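Local atomic coordinates of enoyl-CoA hydratase subunit II (Geobacillus kaustophilus, PDB entry 2EJ5), a protein that probably catalyses the hydration of enoyl-CoA thioesters as a crotonase-family lyase, perhaps in the breakdown of phenylacetic acid. Residues L16-P21 / V51-A56; D22-F27 / G57-A62. All coordinates share one frame; numbering follows the deposited sequence.

How the interactions relate
Both interactions join the same two parts of the chain: each of the parallel strands paired in interaction 1 runs straight on into one of the two loops that meet in interaction 2, and the centres of the contacts lie about 9 Å apart. Asn25 ties them together, its ND2 lying 2.8 Å from Ala56 O in a probable hydrogen bond. A second probable bond links Arg20 NH1 to Ala26 O at 2.7 Å. Interaction 2 thus keeps the two parts of the chain together beyond the C-terminal ends of the strands, though neither loop is a strand there. In crotonase-family enzymes loops at this end of the sheet shape the acyl-CoA site, so interaction 2 probably lies near that site.

Interaction 1: residues L16-P21 / V51-A56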
loop_
_atom_site.group_PDB
_atom_site.type_symbol
_atom_site.label_atom_id
_atom_site.label_comp_id
_atom_site.label_asym_id
_atom_site.label_seq_id
_atom_site.Cartn_x
_atom_site.Cartn_y
_atom_site.Cartn_z
ATOM N N LEU A 16 -7.746 22.424 -17.742
ATOM C CA LEU A 16 -6.932 23.338 -16.941
ATOM C C LEU A 16 -5.509 23.207 -17.446
ATOM O O LEU A 16 -4.795 22.210 -17.209
ATOM C CB LEU A 16 -7.126 23.032 -15.430
ATOM C CG LEU A 16 -6.726 24.127 -14.413
ATOM C CD1 LEU A 16 -7.166 23.803 -12.985
ATOM C CD2 LEU A 16 -5.237 24.472 -14.481
ATOM N N THR A 17 -5.078 24.184 -18.243
ATOM C CA THR A 17 -3.761 24.095 -18.828
ATOM C C THR A 17 -2.808 25.037 -18.067
ATOM O O THR A 17 -3.040 26.256 -17.994
ATOM C CB THR A 17 -3.810 24.421 -20.326
ATOM O OG1 THR A 17 -4.625 23.444 -20.995
ATOM C CG2 THR A 17 -2.453 24.427 -20.928
ATOM N N LEU A 18 -1.753 24.463 -17.492
ATOM C CA LEU A 18 -0.699 25.248 -16.853
ATOM C C LEU A 18 0.089 25.976 -17.936
ATOM O O LEU A 18 0.559 25.341 -18.876
ATOM C CB LEU A 18 0.256 24.334 -16.081
ATOM C CG LEU A 18 -0.398 23.328 -15.115
ATOM C CD1 LEU A 18 0.698 22.546 -14.371
ATOM C CD2 LEU A 18 -1.376 24.023 -14.134
ATOM N N ASN A 19 0.272 27.292 -17.788
ATOM C CA ASN A 19 0.619 28.131 -18.952
ATOM C C ASN A 19 1.763 29.156 -18.730
ATOM O O ASN A 19 1.562 30.360 -18.827
ATOM C CB ASN A 19 -0.670 28.799 -19.455
ATOM C CG ASN A 19 -0.606 29.228 -20.915
ATOM O OD1 ASN A 19 0.262 28.796 -21.665
ATOM N ND2 ASN A 19 -1.568 30.068 -21.329
ATOM N N ARG A 20 2.961 28.655 -18.420
ATOM C CA ARG A 20 4.189 29.451 -18.386
ATOM C C ARG A 20 5.189 28.628 -19.163
ATOM O O ARG A 20 6.205 28.201 -18.633
ATOM C CB ARG A 20 4.661 29.738 -16.947
ATOM C CG ARG A 20 3.713 30.681 -16.186
ATOM C CD ARG A 20 4.192 31.027 -14.772
ATOM N NE ARG A 20 5.367 31.906 -14.741
ATOM C CZ ARG A 20 6.575 31.537 -14.328
ATOM N NH1 ARG A 20 6.780 30.294 -13.897
ATOM N NH2 ARG A 20 7.595 32.405 -14.351
ATOM N N PRO A 21 4.891 28.391 -20.443
ATOM C CA PRO A 21 5.703 27.471 -21.219
ATOM C C PRO A 21 7.187 27.829 -21.251
ATOM O O PRO A 21 8.012 26.929 -21.266
ATOM C CB PRO A 21 5.049 27.494 -22.624
ATOM C CG PRO A 21 4.262 28.759 -22.664
ATOM C CD PRO A 21 3.794 28.969 -21.242
ATOM N N VAL A 51 -12.142 16.918 -15.050
ATOM C CA VAL A 51 -11.130 17.956 -15.157
ATOM C C VAL A 51 -9.883 17.377 -15.746
ATOM O O VAL A 51 -9.468 16.276 -15.384
ATOM C CB VAL A 51 -10.793 18.632 -13.772
ATOM C CG1 VAL A 51 -9.688 19.686 -13.934
ATOM C CG2 VAL A 51 -12.034 19.284 -13.194
ATOM N N VAL A 52 -9.263 18.112 -16.660
ATOM C CA VAL A 52 -7.968 17.700 -17.171
ATOM C C VAL A 52 -6.951 18.763 -16.833
ATOM O O VAL A 52 -7.135 19.924 -17.159
ATOM C CB VAL A 52 -7.983 17.451 -18.719
ATOM C CG1 VAL A 52 -6.564 17.047 -19.251
ATOM C CG2 VAL A 52 -9.004 16.395 -19.072
ATOM N N ILE A 53 -5.853 18.361 -16.215
ATOM C CA ILE A 53 -4.703 19.271 -16.018
ATOM C C ILE A 53 -3.568 18.818 -16.933
ATOM O O ILE A 53 -3.180 17.641 -16.939
ATOM C CB ILE A 53 -4.237 19.234 -14.531
ATOM C CG1 ILE A 53 -5.428 19.549 -13.623
ATOM C CG2 ILE A 53 -2.970 20.089 -14.331
ATOM C CD1 ILE A 53 -5.147 19.620 -12.089
ATOM N N THR A 54 -3.041 19.752 -17.728
ATOM C CA THR A 54 -1.960 19.467 -18.650
ATOM C C THR A 54 -1.078 20.704 -18.751
ATOM O O THR A 54 -1.465 21.771 -18.279
ATOM C CB THR A 54 -2.509 19.056 -20.043
ATOM O OG1 THR A 54 -1.465 18.459 -20.798
ATOM C CG2 THR A 54 -3.062 20.235 -20.806
ATOM N N GLY A 55 0.119 20.545 -19.294
ATOM C CA GLY A 55 1.061 21.650 -19.460
ATOM C C GLY A 55 1.104 22.182 -20.901
ATOM O O GLY A 55 1.057 21.413 -21.842
ATOM N N ALA A 56 1.188 23.501 -21.067
ATOM C CA ALA A 56 1.443 24.064 -22.389
ATOM C C ALA A 56 2.911 23.830 -22.734
ATOM O O ALA A 56 3.782 23.852 -21.858
ATOM C CB ALA A 56 1.125 25.549 -22.415
HETATM O O HOH W 1 6.583 23.932 -21.222
#
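Leu16 and Leu18 pair with strand 51-55 in parallel register, facing Ile53 and Gly55, and the strand axes come within 4.6 Å at an angle of 21°. Four backbone hydrogen bonds zip the two segments together, from Leu16 N to Val52 O (2.6 Å) as far as Ala56 N to Leu18 O (2.9 Å). This backbone is the tight part, and CA-H...O contacts from Ile53 CA to Leu16 O and from Thr17 CA to Thr54 O add to it. The apolar side chains on the face of Leu16, Leu18 and Ile53 meet more loosely: Leu18 CG sits 4.2 Å from Ile53 CG2, while Leu16 reaches Ile53 CG1 and Val51 CG1 through its CB. On the other face Thr17 and Thr54 stand side by side, Thr17 OG1 3.6 Å from Thr54 CG2, so that hydroxyl meets methyl; Thr54 OG1 is instead bonded to Ala100 O. Beyond the strands, at exposed Pro21, the contact thins toward solvent. Asn19 OD1 touches Ala56 CB at 3.4 Å, and Pro21 CB lies 4.4 Å from the same methyl. Here a water bridges the carbonyls, donating to Ala56 O (2.9 Å) and weakly to Pro21 O. The pair forms the two strands of a beta-alpha-beta unit whose helix 29-44 packs against Leu16, Leu18 and Val51, while strand 5-10 flanks Thr17 on one side and strand 97-101 borders Val51 and Ile53 on the other.

Interaction 2: residues D22-F27 / G57-A62; sequences DQLNAF and GRAFCA
Asn25 directs its side chain at the carbonyls of Ala59 and Phe60, and its amide is the polar centre of the contact. CB comes 3.4 Å from Phe60 O, and with CG anti to the carbonyl carbon (chi1 -48°) ND2 is brought to the same oxygen, to which it donates at 3.2 Å. The bond is bent, 149° at the hydrogen, and the donor stands above the carbonyl plane. The stronger partner of ND2 is Ala56 O, while OD1 accepts from Arg20 N, so both ends of the amide are gripped and its rotation is fixed. An alanine here would probably leave Phe60 O, Ala56 O and Arg20 N without these mates and weaken the hold of one loop on the other. Leu24 lies against two methyls: its CD2 meets Ala59 CB and its CB meets Ala62 CB, each at 3.7 Å. Leu24 O also accepts from Ala62 N at 2.9 Å. Cys61 forms a sulfur-aromatic contact with Phe27: SG, anti to its backbone N, lies 4.0 Å from the ring centroid in an oblique approach, 34° off the normal, and is nearest CE2. The Phe27 ring touches helices 75-92 and 108-115 and is edge-to-face with Tyr83, while the backbone of Phe60 and Cys61 bonds to strand 104-106 and Asn25 and Cys61 rest on Leu18 of strand 13-18.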
loop_
_atom_site.group_PDB
_atom_site.type_symbol
_atom_site.label_atom_id
_atom_site.label_comp_id
_atom_site.label_asym_id
_atom_site.label_seq_id
_atom_site.Cartn_x
_atom_site.Cartn_y
_atom_site.Cartn_z
ATOM N N ASP A 22 7.552 29.113 -21.255
ATOM C CA ASP A 22 8.991 29.456 -21.280
ATOM C C ASP A 22 9.747 29.007 -20.014
ATOM O O ASP A 22 10.969 28.790 -20.038
ATOM C CB ASP A 22 9.221 30.953 -21.516
ATOM C CG ASP A 22 8.360 31.522 -22.640
ATOM O OD1 ASP A 22 7.913 30.752 -23.518
ATOM O OD2 ASP A 22 8.135 32.756 -22.632
ATOM N N GLN A 23 9.023 28.871 -18.910
ATOM C CA GLN A 23 9.630 28.407 -17.664
ATOM C C GLN A 23 9.150 26.984 -17.306
ATOM O O GLN A 23 9.156 26.603 -16.134
ATOM C CB GLN A 23 9.303 29.389 -16.543
ATOM C CG GLN A 23 9.687 30.874 -16.840
ATOM C CD GLN A 23 8.645 31.618 -17.666
ATOM O OE1 GLN A 23 7.437 31.345 -17.589
ATOM N NE2 GLN A 23 9.107 32.579 -18.460
ATOM N N LEU A 24 8.736 26.223 -18.331
ATOM C CA LEU A 24 8.301 24.824 -18.198
ATOM C C LEU A 24 7.140 24.691 -17.207
ATOM O O LEU A 24 7.070 23.728 -16.410
ATOM C CB LEU A 24 9.487 23.912 -17.822
ATOM C CG LEU A 24 10.740 23.867 -18.712
ATOM C CD1 LEU A 24 11.900 23.133 -18.037
ATOM C CD2 LEU A 24 10.452 23.264 -20.075
ATOM N N ASN A 25 6.254 25.689 -17.257
ATOM C CA ASN A 25 5.050 25.790 -16.434
ATOM C C ASN A 25 5.353 25.746 -14.908
ATOM O O ASN A 25 4.550 25.276 -14.105
ATOM C CB ASN A 25 3.992 24.758 -16.902
ATOM C CG ASN A 25 3.792 24.793 -18.426
ATOM O OD1 ASN A 25 3.622 25.875 -18.998
ATOM N ND2 ASN A 25 3.863 23.636 -19.086
ATOM N N ALA A 26 6.513 26.268 -14.527
ATOM C CA ALA A 26 6.894 26.295 -13.120
ATOM C C ALA A 26 5.947 27.194 -12.337
ATOM O O ALA A 26 5.421 28.204 -12.862
ATOM C CB ALA A 26 8.337 26.684 -12.949
ATOM N N PHE A 27 5.647 26.777 -11.108
ATOM C CA PHE A 27 4.686 27.477 -10.279
ATOM C C PHE A 27 5.213 28.825 -9.788
ATOM O O PHE A 27 6.378 28.941 -9.391
ATOM C CB PHE A 27 4.350 26.662 -9.040
ATOM C CG PHE A 27 3.483 25.471 -9.307
ATOM C CD1 PHE A 27 2.141 25.630 -9.633
ATOM C CD2 PHE A 27 4.002 24.188 -9.180
ATOM C CE1 PHE A 27 1.322 24.505 -9.871
ATOM C CE2 PHE A 27 3.187 23.070 -9.409
ATOM C CZ PHE A 27 1.854 23.244 -9.739
ATOM N N GLY A 57 3.186 23.610 -24.012
ATOM C CA GLY A 57 4.561 23.468 -24.472
ATOM C C GLY A 57 5.072 22.057 -24.335
ATOM O O GLY A 57 4.294 21.106 -24.364
ATOM N N ARG A 58 6.400 21.940 -24.195
ATOM C CA ARG A 58 7.094 20.670 -24.109
ATOM C C ARG A 58 6.945 19.947 -22.759
ATOM O O ARG A 58 7.005 18.724 -22.725
ATOM C CB ARG A 58 8.593 20.841 -24.367
ATOM C CG ARG A 58 8.927 21.423 -25.707
ATOM C CD ARG A 58 10.285 20.989 -26.195
ATOM N NE ARG A 58 10.481 21.399 -27.592
ATOM C CZ ARG A 58 10.862 22.620 -27.981
ATOM N NH1 ARG A 58 11.106 23.570 -27.080
ATOM N NH2 ARG A 58 11.005 22.894 -29.274
ATOM N N ALA A 59 6.814 20.690 -21.663
ATOM C CA ALA A 59 6.802 20.068 -20.330
ATOM C C ALA A 59 5.408 20.051 -19.705
ATOM O O ALA A 59 4.546 20.845 -20.115
ATOM C CB ALA A 59 7.797 20.779 -19.409
ATOM N N PHE A 60 5.189 19.161 -18.715
ATOM C CA PHE A 60 3.972 19.220 -17.902
ATOM C C PHE A 60 4.128 20.379 -16.870
ATOM O O PHE A 60 3.378 21.370 -16.900
ATOM C CB PHE A 60 3.684 17.839 -17.256
ATOM C CG PHE A 60 2.548 17.831 -16.248
ATOM C CD1 PHE A 60 1.208 17.781 -16.668
ATOM C CD2 PHE A 60 2.818 17.858 -14.866
ATOM C CE1 PHE A 60 0.153 17.764 -15.747
ATOM C CE2 PHE A 60 1.778 17.830 -13.935
ATOM C CZ PHE A 60 0.416 17.765 -14.374
ATOM N N CYS A 61 5.118 20.252 -15.994
ATOM C CA CYS A 61 5.382 21.228 -14.908
ATOM C C CYS A 61 6.716 20.928 -14.231
ATOM O O CYS A 61 6.908 19.831 -13.646
ATOM C CB CYS A 61 4.246 21.229 -13.891
ATOM S SG CYS A 61 4.441 22.424 -12.494
ATOM N N ALA A 62 7.654 21.879 -14.309
ATOM C CA ALA A 62 8.968 21.673 -13.722
ATOM C C ALA A 62 9.012 21.957 -12.199
ATOM O O ALA A 62 10.085 21.905 -11.599
ATOM C CB ALA A 62 10.035 22.474 -14.472
#